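Local structure of coelenterazine-binding protein with bound coelenterazine (Renilla muelleri, 2HPS) at residues R14-R19 against Y181-D186. The protein binds the luciferin coelenterazine and probably makes it available for oxidation by luciferase and oxygen only once calcium is bound. Residues are numbered along the deposited sequence.
Sequences RKMKTR and YGDLVD. With CTZ (c2-hydroxy-coelenterazine), chain B.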
loop_
_atom_site.group_PDB
_atom_site.type_symbol
_atom_site.label_atom_id
_atom_site.label_comp_id
_atom_site.label_asym_id
_atom_site.label_seq_id
_atom_site.Cartn_x
_atom_site.Cartn_y
_atom_site.Cartn_z
ATOM N N ARG A 14 1.845 7.431 -11.989
ATOM C CA ARG A 14 1.263 8.420 -11.074
ATOM C C ARG A 14 0.763 7.759 -9.797
ATOM O O ARG A 14 1.037 8.246 -8.694
ATOM C CB ARG A 14 0.137 9.188 -11.761
ATOM C CG ARG A 14 -0.429 10.347 -10.931
ATOM C CD ARG A 14 -1.467 11.134 -11.770
ATOM N NE ARG A 14 -2.067 12.222 -11.003
ATOM C CZ ARG A 14 -1.555 13.442 -10.877
ATOM N NH1 ARG A 14 -0.390 13.755 -11.457
ATOM N NH2 ARG A 14 -2.206 14.354 -10.136
ATOM N N LYS A 15 0.103 6.607 -9.947
ATOM C CA LYS A 15 -0.313 5.829 -8.802
ATOM C C LYS A 15 0.904 5.391 -7.985
ATOM O O LYS A 15 0.932 5.557 -6.764
ATOM C CB LYS A 15 -1.126 4.620 -9.245
ATOM C CG LYS A 15 -2.540 4.969 -9.748
ATOM C CD LYS A 15 -3.408 3.731 -9.904
ATOM C CE LYS A 15 -2.876 2.753 -10.965
ATOM N NZ LYS A 15 -3.785 1.523 -11.123
HETATM N N MSE A 16 1.908 4.854 -8.666
HETATM C CA MSE A 16 3.075 4.312 -7.962
HETATM C C MSE A 16 3.874 5.416 -7.259
HETATM O O MSE A 16 4.388 5.219 -6.166
HETATM C CB MSE A 16 3.966 3.494 -8.892
HETATM C CG MSE A 16 3.311 2.257 -9.476
HETATM SE SE MSE A 16 2.571 1.032 -8.083
HETATM C CE MSE A 16 0.600 1.432 -8.353
ATOM N N LYS A 17 3.975 6.587 -7.880
ATOM C CA LYS A 17 4.654 7.704 -7.224
ATOM C C LYS A 17 3.925 8.156 -5.939
ATOM O O LYS A 17 4.547 8.558 -4.950
ATOM C CB LYS A 17 4.831 8.884 -8.203
ATOM C CG LYS A 17 5.783 9.961 -7.654
ATOM C CD LYS A 17 5.989 11.169 -8.591
ATOM C CE LYS A 17 6.762 12.267 -7.842
ATOM N NZ LYS A 17 6.929 13.479 -8.708
ATOM N N THR A 18 2.600 8.076 -5.955
ATOM C CA THR A 18 1.794 8.438 -4.791
ATOM C C THR A 18 2.109 7.456 -3.650
ATOM O O THR A 18 2.343 7.857 -2.504
ATOM C CB THR A 18 0.315 8.431 -5.186
ATOM O OG1 THR A 18 0.135 9.372 -6.267
ATOM C CG2 THR A 18 -0.568 8.850 -4.015
ATOM N N ARG A 19 2.190 6.184 -4.008
ATOM C CA ARG A 19 2.534 5.118 -3.060
ATOM C C ARG A 19 3.952 5.338 -2.518
ATOM O O ARG A 19 4.193 5.248 -1.322
ATOM C CB ARG A 19 2.461 3.771 -3.779
ATOM C CG ARG A 19 2.911 2.591 -2.943
ATOM C CD ARG A 19 2.866 1.325 -3.802
ATOM N NE ARG A 19 3.668 0.249 -3.202
ATOM C CZ ARG A 19 4.149 -0.802 -3.870
ATOM N NH1 ARG A 19 3.907 -0.964 -5.173
ATOM N NH2 ARG A 19 4.857 -1.713 -3.223
ATOM N N TYR A 181 -4.403 5.391 -1.828
ATOM C CA TYR A 181 -3.242 6.091 -1.290
ATOM C C TYR A 181 -3.440 7.611 -1.258
ATOM O O TYR A 181 -2.465 8.394 -1.312
ATOM C CB TYR A 181 -1.997 5.702 -2.098
ATOM C CG TYR A 181 -1.367 4.423 -1.604
ATOM C CD1 TYR A 181 -0.344 4.451 -0.655
ATOM C CD2 TYR A 181 -1.808 3.176 -2.072
ATOM C CE1 TYR A 181 0.234 3.281 -0.196
ATOM C CE2 TYR A 181 -1.226 1.987 -1.611
ATOM C CZ TYR A 181 -0.204 2.063 -0.673
ATOM O OH TYR A 181 0.377 0.903 -0.205
ATOM N N GLY A 182 -4.701 8.026 -1.147
ATOM C CA GLY A 182 -5.067 9.459 -1.156
ATOM C C GLY A 182 -4.929 10.123 -2.519
ATOM O O GLY A 182 -4.742 9.451 -3.539
ATOM N N ASP A 183 -5.023 11.451 -2.532
ATOM C CA ASP A 183 -5.031 12.184 -3.794
ATOM C C ASP A 183 -3.704 11.945 -4.497
ATOM O O ASP A 183 -2.633 12.097 -3.900
ATOM C CB ASP A 183 -5.238 13.685 -3.562
ATOM C CG ASP A 183 -6.614 14.022 -3.008
ATOM O OD1 ASP A 183 -7.578 13.216 -3.153
ATOM O OD2 ASP A 183 -6.733 15.132 -2.446
ATOM N N LEU A 184 -3.774 11.566 -5.768
ATOM C CA LEU A 184 -2.564 11.221 -6.506
ATOM C C LEU A 184 -1.672 12.433 -6.666
ATOM O O LEU A 184 -2.154 13.573 -6.825
ATOM C CB LEU A 184 -2.862 10.587 -7.876
ATOM C CG LEU A 184 -3.721 9.302 -7.919
ATOM C CD1 LEU A 184 -3.794 8.706 -9.341
ATOM C CD2 LEU A 184 -3.227 8.246 -6.919
ATOM N N VAL A 185 -0.376 12.179 -6.582
ATOM C CA VAL A 185 0.620 13.239 -6.582
ATOM C C VAL A 185 1.182 13.466 -7.982
ATOM O O VAL A 185 1.342 12.550 -8.777
ATOM C CB VAL A 185 1.770 13.016 -5.544
ATOM C CG1 VAL A 185 1.186 12.785 -4.140
ATOM C CG2 VAL A 185 2.691 11.873 -5.947
ATOM N N ASP A 186 1.641 14.840 -8.313
ATOM C CA ASP A 186 2.442 15.157 -9.525
ATOM C C ASP A 186 3.893 14.697 -9.379
ATOM O O ASP A 186 4.480 14.258 -10.366
ATOM C CB ASP A 186 2.380 16.654 -9.793
ATOM C CG ASP A 186 0.974 17.163 -10.036
ATOM O OD1 ASP A 186 0.758 18.361 -9.736
ATOM O OD2 ASP A 186 0.093 16.429 -10.540
HETATM N N1 CTZ B . -0.211 2.458 3.054
HETATM C C2 CTZ B . 0.902 2.966 3.647
HETATM C C3 CTZ B . 0.606 4.398 3.721
HETATM N N4 CTZ B . -0.595 4.668 3.218
HETATM C C5 CTZ B . -1.266 5.830 3.076
HETATM C C6 CTZ B . -2.525 5.806 2.472
HETATM N N7 CTZ B . -3.073 4.648 2.044
HETATM C C8 CTZ B . -2.431 3.467 2.182
HETATM C C9 CTZ B . -1.085 3.485 2.801
HETATM C C10 CTZ B . 2.125 2.196 4.086
HETATM C C11 CTZ B . 2.734 1.606 2.839
HETATM C C12 CTZ B . 2.719 0.225 2.654
HETATM C C13 CTZ B . 3.258 -0.350 1.510
HETATM C C14 CTZ B . 3.825 0.488 0.544
HETATM C C15 CTZ B . 3.836 1.880 0.716
HETATM C C16 CTZ B . 3.287 2.445 1.870
HETATM O O17 CTZ B . 4.349 -0.070 -0.576
HETATM O O18 CTZ B . 1.386 5.311 4.200
HETATM C C19 CTZ B . -3.285 7.070 2.338
HETATM C C20 CTZ B . -2.648 8.286 2.082
HETATM C C21 CTZ B . -3.393 9.457 1.975
HETATM C C22 CTZ B . -4.785 9.422 2.142
HETATM C C23 CTZ B . -5.430 8.223 2.412
HETATM C C24 CTZ B . -4.680 7.045 2.515
HETATM O O25 CTZ B . -5.485 10.585 2.039
HETATM C C26 CTZ B . -3.001 2.148 1.693
HETATM C C27 CTZ B . -3.900 1.578 2.759
HETATM C C28 CTZ B . -3.578 0.399 3.428
HETATM C C29 CTZ B . -4.446 -0.093 4.404
HETATM C C30 CTZ B . -5.620 0.610 4.714
HETATM C C31 CTZ B . -5.948 1.783 4.034
HETATM C C32 CTZ B . -5.085 2.265 3.047
#
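The Tyr181 ring lies over the aliphatic part of Arg19, whose CG sits 4.2 Å from the ring centroid in a CH-pi contact, while the opposite face of the Tyr181 ring meets c2-hydroxy-coelenterazine (CTZ), with CE1 of Tyr181 3.3 Å from CTZ C9. One aromatic residue thus passes the packing of a helix on to the ligand. Arg19 also reaches the ligand directly: its NE donates a 2.7 Å hydrogen bond to the phenolic O17 of CTZ. Gly182, at positive phi, brings its CA to 3.3 Å from CTZ C22, where a CB would clash with the ligand.

Beyond the pocket the C-terminal tail is held along the helix by polar and apolar contacts together. Thr18 OG1 donates to Arg14 O (2.8 Å) one turn back and accepts from Val185 N (2.9 Å), so a single hydroxyl ties the extended tail to the helix. Leu184 and Val185 pack around it, burying 88 and 77 Å², with Val185 CG2 4.0 Å from Lys17 CG. At the chain end, Arg14 NH1 forms a salt bridge to Asp186 OD2 (2.9 Å).

The general lesson is that one short segment can do two jobs, its start lining a pocket and its end packing along a helix distant in sequence. Here the tail following helix 175-180 runs beside helix 6-21 of the first EF-hand; Tyr181 also stacks on Phe167 of helix 157-169, and Met16 packs against helix 78-91.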